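Side-chain contacts in HpcH/HpaI aldolase (Desulfitobacterium hafniense, PDB 3QZ6), which is a member of the HpcH/HpaI aldolase family and folds as a TIM barrel of eight parallel strands: residues V131-A134 against E135-E139; T252-L256 against P257-P261. All coordinates share one frame; numbering follows the deposited sequence.

Contact 1 (V131-A134 against E135-E139); sequences VNWA and EWVQE
Val131 and Trp133 both pack against Trp136, at the start of a helix. Val131 lies over one face of the Trp136 indole. Its CG1 makes a CH-pi contact with the five-membered ring, 3.8 Å from the centroid and 24° off the normal. The closest pair is Val131 CG1 to Trp136 CD1, at 3.5 Å. Trp133 meets Trp136 in an offset edge-to-face pair. The edge of Trp133 turns toward the face of Trp136, the planes lie at 78°, and the six-membered ring centroids are 5.7 Å apart. The nearest atoms of this pair are Trp133 CZ3 and Trp136 CE3. Val131 serves both indoles, because its other methyl, CG2, sits 3.6 Å above the plane of the Trp133 ring. Val137 CG1 lies at the edge of the Trp133 ring.

The turn of the helix sets these side chains. Trp136 N donates to Asn132 O at 2.8 Å, and Val137 N donates to Trp133 O at 3.1 Å, in a nearly straight bond. Asn132 occupies the N-cap position. The Trp136 ring swings back toward Val131 because its CG is anti to the backbone N (chi1 -172°). On another side of the turn, the Asn132 amide and the Glu135 carboxylate approach, with ND2 3.2 Å from OE2, but the angle is poor for a hydrogen bond.

The contact lies at the surface. Loop residues flank it: Val131 and Trp133 touch Thr126, Trp133 also touches Val120, and Val137 reaches Tyr112. Helix 133-141 follows the long loop after helix 100-110 and leads into barrel strand 145-150.

Contact 2 (T252-L256 against P257-P261); sequences TIKEL and PGFNP
A type II beta turn from Leu256 to Phe259 reverses the chain just after the C-terminal helix 238-254. It folds the aromatic ring of Phe259 back onto the last turn of that helix. Phe259 N donates to Leu256 O at 3.1 Å, which closes the turn. The N-H points well at the oxygen, yet the donor stands above the carbonyl plane, 42° out of it. Pro257 and Gly258 fill the two central positions. Gly258 has a positive phi, where a side chain would press against the carbonyl oxygen of Pro257; the turn calls for glycine here.

The Phe259 ring lies across Lys254. Lys254 CA sits almost exactly over the ring centre, 3.8 Å from the centroid and 6° off the normal, in a CH-pi contact. The aliphatic part of the lysine continues this cover: Lys254 CG is 3.7 Å from Phe259 CZ. At another part of the ring, Ile253 CG2 comes to CE1. With chi1 at -174°, the Phe259 CB-CG bond points away from the residue's own N and carries the ring toward the helix end.

Beyond CG the Lys254 chain runs extended, and NZ is hydrogen-bonded to Gly37 O of the second subunit. The same subunit packs Trp235 on Ile253 and Ser15 on Phe259, and its Ser15 OG bonds to Asn260 N. The turn and the tail therefore belong to the dimer interface.

The helix itself ends with short-range backbone bonds, among them Leu256 N to Ile253 O. That carbonyl oxygen, Ile253 O, also lies 3.6 Å from Phe259 CD1.

How the contacts relate
Contacts 1 and 2 lie on opposite sides of the centre of the chain and do not touch. Their centres are about 63 Å apart, and their nearest atoms about 49 Å. Contact 1 is at the first turn of its helix. Contact 2 spans the end of the final helix and the tail beyond it, and its centre is about 41 Å from the chain centre, against about 26 Å for contact 1. Both are surface contacts, although Ile253 of contact 2 is buried in the assembly. In the dimer they differ: no other chain of the assembly touches residues 131-139, whereas residues 252-261 meet the second subunit.

Contact 1 (V131-A134 against E135-E139)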
loop_
_atom_site.group_PDB
_atom_site.type_symbol
_atom_site.label_atom_id
_atom_site.label_comp_id
_atom_site.label_asym_id
_atom_site.label_seq_id
_atom_site.Cartn_x
_atom_site.Cartn_y
_atom_site.Cartn_z
ATOM N N VAL A 131 -24.856 -27.034 3.068
ATOM C CA VAL A 131 -24.191 -27.980 2.177
ATOM C C VAL A 131 -24.691 -29.409 2.388
ATOM O O VAL A 131 -25.297 -29.717 3.406
ATOM C CB VAL A 131 -22.677 -27.999 2.420
ATOM C CG1 VAL A 131 -22.083 -26.591 2.273
ATOM C CG2 VAL A 131 -22.384 -28.571 3.792
ATOM N N ASN A 132 -24.426 -30.268 1.410
ATOM C CA ASN A 132 -24.576 -31.713 1.558
ATOM C C ASN A 132 -23.245 -32.230 2.095
ATOM O O ASN A 132 -22.284 -32.354 1.339
ATOM C CB ASN A 132 -24.868 -32.327 0.184
ATOM C CG ASN A 132 -24.990 -33.855 0.220
ATOM O OD1 ASN A 132 -24.427 -34.529 1.089
ATOM N ND2 ASN A 132 -25.722 -34.405 -0.746
ATOM N N TRP A 133 -23.166 -32.514 3.393
ATOM C CA TRP A 133 -21.854 -32.757 4.017
ATOM C C TRP A 133 -21.035 -33.853 3.350
ATOM O O TRP A 133 -19.840 -33.672 3.103
ATOM C CB TRP A 133 -21.979 -33.024 5.519
ATOM C CG TRP A 133 -22.301 -31.768 6.295
ATOM C CD1 TRP A 133 -23.503 -31.435 6.857
ATOM C CD2 TRP A 133 -21.414 -30.672 6.564
ATOM N NE1 TRP A 133 -23.413 -30.208 7.467
ATOM C CE2 TRP A 133 -22.145 -29.716 7.303
ATOM C CE3 TRP A 133 -20.073 -30.409 6.257
ATOM C CZ2 TRP A 133 -21.580 -28.517 7.743
ATOM C CZ3 TRP A 133 -19.510 -29.203 6.693
ATOM C CH2 TRP A 133 -20.264 -28.279 7.428
ATOM N N ALA A 134 -21.678 -34.980 3.052
ATOM C CA ALA A 134 -20.966 -36.134 2.527
ATOM C C ALA A 134 -20.256 -35.786 1.220
ATOM O O ALA A 134 -19.114 -36.185 1.003
ATOM C CB ALA A 134 -21.928 -37.333 2.337
ATOM N N GLU A 135 -20.934 -35.037 0.356
ATOM C CA GLU A 135 -20.358 -34.622 -0.919
ATOM C C GLU A 135 -19.383 -33.470 -0.717
ATOM O O GLU A 135 -18.318 -33.417 -1.332
ATOM C CB GLU A 135 -21.463 -34.160 -1.869
ATOM C CG GLU A 135 -21.746 -35.096 -3.021
ATOM C CD GLU A 135 -22.402 -36.383 -2.576
ATOM O OE1 GLU A 135 -22.024 -37.457 -3.095
ATOM O OE2 GLU A 135 -23.301 -36.318 -1.710
ATOM N N TRP A 136 -19.760 -32.539 0.147
ATOM C CA TRP A 136 -19.005 -31.298 0.292
ATOM C C TRP A 136 -17.577 -31.521 0.787
ATOM O O TRP A 136 -16.651 -30.924 0.266
ATOM C CB TRP A 136 -19.751 -30.328 1.204
ATOM C CG TRP A 136 -19.144 -28.955 1.257
ATOM C CD1 TRP A 136 -19.427 -27.893 0.437
ATOM C CD2 TRP A 136 -18.150 -28.496 2.180
ATOM N NE1 TRP A 136 -18.674 -26.799 0.806
ATOM C CE2 TRP A 136 -17.883 -27.143 1.870
ATOM C CE3 TRP A 136 -17.468 -29.093 3.245
ATOM C CZ2 TRP A 136 -16.957 -26.386 2.579
ATOM C CZ3 TRP A 136 -16.547 -28.337 3.950
ATOM C CH2 TRP A 136 -16.300 -26.997 3.612
ATOM N N VAL A 137 -17.385 -32.388 1.777
ATOM C CA VAL A 137 -16.025 -32.628 2.267
ATOM C C VAL A 137 -15.130 -33.237 1.181
ATOM O O VAL A 137 -13.942 -32.932 1.114
ATOM C CB VAL A 137 -15.983 -33.490 3.552
ATOM C CG1 VAL A 137 -16.570 -32.713 4.733
ATOM C CG2 VAL A 137 -16.710 -34.827 3.343
ATOM N N GLN A 138 -15.703 -34.079 0.325
ATOM C CA GLN A 138 -14.930 -34.698 -0.750
ATOM C C GLN A 138 -14.526 -33.669 -1.777
ATOM O O GLN A 138 -13.378 -33.645 -2.226
ATOM C CB GLN A 138 -15.730 -35.793 -1.461
ATOM C CG GLN A 138 -15.860 -37.080 -0.701
ATOM C CD GLN A 138 -16.494 -38.174 -1.553
ATOM O OE1 GLN A 138 -17.701 -38.416 -1.479
ATOM N NE2 GLN A 138 -15.679 -38.829 -2.380
ATOM N N GLU A 139 -15.480 -32.833 -2.174
ATOM C CA GLU A 139 -15.189 -31.775 -3.135
ATOM C C GLU A 139 -14.194 -30.759 -2.581
ATOM O O GLU A 139 -13.293 -30.324 -3.288
ATOM C CB GLU A 139 -16.468 -31.074 -3.583
ATOM C CG GLU A 139 -17.444 -32.005 -4.281
ATOM C CD GLU A 139 -18.606 -31.264 -4.908
ATOM O OE1 GLU A 139 -18.488 -30.033 -5.098
ATOM O OE2 GLU A 139 -19.632 -31.912 -5.212
#

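Contact 2 (T252-L256 against P257-P261)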
loop_
_atom_site.group_PDB
_atom_site.type_symbol
_atom_site.label_atom_id
_atom_site.label_comp_id
_atom_site.label_asym_id
_atom_site.label_seq_id
_atom_site.Cartn_x
_atom_site.Cartn_y
_atom_site.Cartn_z
ATOM N N THR A 252 12.626 11.691 -9.356
ATOM C CA THR A 252 12.375 12.482 -10.551
ATOM C C THR A 252 12.084 13.927 -10.167
ATOM O O THR A 252 12.637 14.856 -10.740
ATOM C CB THR A 252 11.205 11.895 -11.360
ATOM O OG1 THR A 252 11.598 10.632 -11.923
ATOM C CG2 THR A 252 10.782 12.835 -12.473
ATOM N N ILE A 253 11.229 14.116 -9.173
ATOM C CA ILE A 253 10.882 15.462 -8.730
ATOM C C ILE A 253 12.106 16.202 -8.189
ATOM O O ILE A 253 12.352 17.362 -8.531
ATOM C CB ILE A 253 9.750 15.424 -7.675
ATOM C CG1 ILE A 253 8.464 14.919 -8.322
ATOM C CG2 ILE A 253 9.529 16.816 -7.076
ATOM C CD1 ILE A 253 7.375 14.517 -7.328
ATOM N N LYS A 254 12.894 15.528 -7.361
ATOM C CA LYS A 254 14.027 16.200 -6.735
ATOM C C LYS A 254 15.111 16.540 -7.752
ATOM O O LYS A 254 16.001 17.346 -7.474
ATOM C CB LYS A 254 14.592 15.374 -5.576
ATOM C CG LYS A 254 13.582 15.181 -4.453
ATOM C CD LYS A 254 14.261 14.794 -3.142
ATOM C CE LYS A 254 13.224 14.619 -2.040
ATOM N NZ LYS A 254 13.821 14.106 -0.778
ATOM N N GLU A 255 15.019 15.940 -8.933
ATOM C CA GLU A 255 15.979 16.205 -10.002
ATOM C C GLU A 255 15.517 17.278 -11.003
ATOM O O GLU A 255 16.236 17.600 -11.943
ATOM C CB GLU A 255 16.333 14.907 -10.722
ATOM C CG GLU A 255 17.117 13.939 -9.850
ATOM C CD GLU A 255 17.338 12.585 -10.504
ATOM O OE1 GLU A 255 16.705 12.308 -11.548
ATOM O OE2 GLU A 255 18.144 11.795 -9.962
ATOM N N LEU A 256 14.323 17.829 -10.802
ATOM C CA LEU A 256 13.818 18.873 -11.692
ATOM C C LEU A 256 14.667 20.143 -11.607
ATOM O O LEU A 256 15.144 20.507 -10.535
ATOM C CB LEU A 256 12.359 19.196 -11.369
ATOM C CG LEU A 256 11.398 18.058 -11.702
ATOM C CD1 LEU A 256 10.031 18.279 -11.075
ATOM C CD2 LEU A 256 11.297 17.873 -13.215
ATOM N N PRO A 257 14.859 20.825 -12.747
ATOM C CA PRO A 257 15.602 22.089 -12.704
ATOM C C PRO A 257 14.841 23.081 -11.839
ATOM O O PRO A 257 13.642 23.262 -12.051
ATOM C CB PRO A 257 15.581 22.565 -14.164
ATOM C CG PRO A 257 15.207 21.375 -14.975
ATOM C CD PRO A 257 14.343 20.522 -14.090
ATOM N N GLY A 258 15.514 23.705 -10.879
ATOM C CA GLY A 258 14.855 24.667 -10.011
ATOM C C GLY A 258 14.467 24.106 -8.653
ATOM O O GLY A 258 14.073 24.855 -7.762
ATOM N N PHE A 259 14.570 22.791 -8.479
ATOM C CA PHE A 259 14.254 22.203 -7.175
ATOM C C PHE A 259 15.287 22.692 -6.177
ATOM O O PHE A 259 16.477 22.706 -6.466
ATOM C CB PHE A 259 14.261 20.674 -7.241
ATOM C CG PHE A 259 13.797 20.001 -5.972
ATOM C CD1 PHE A 259 12.459 19.679 -5.792
ATOM C CD2 PHE A 259 14.704 19.680 -4.964
ATOM C CE1 PHE A 259 12.023 19.042 -4.623
ATOM C CE2 PHE A 259 14.282 19.051 -3.792
ATOM C CZ PHE A 259 12.935 18.734 -3.621
ATOM N N ASN A 260 14.831 23.115 -5.006
ATOM C CA ASN A 260 15.745 23.594 -3.977
ATOM C C ASN A 260 15.828 22.617 -2.805
ATOM O O ASN A 260 14.967 22.617 -1.928
ATOM C CB ASN A 260 15.333 24.994 -3.512
ATOM C CG ASN A 260 15.415 26.020 -4.631
ATOM O OD1 ASN A 260 14.413 26.621 -5.018
ATOM N ND2 ASN A 260 16.611 26.210 -5.167
ATOM N N PRO A 261 16.884 21.789 -2.789
ATOM C CA PRO A 261 17.077 20.702 -1.823
ATOM C C PRO A 261 17.091 21.223 -0.393
ATOM O O PRO A 261 17.604 22.315 -0.134
ATOM C CB PRO A 261 18.463 20.148 -2.176
ATOM C CG PRO A 261 18.791 20.708 -3.533
ATOM C CD PRO A 261 18.076 22.008 -3.627
ATOM O OXT PRO A 261 16.607 20.562 0.532
#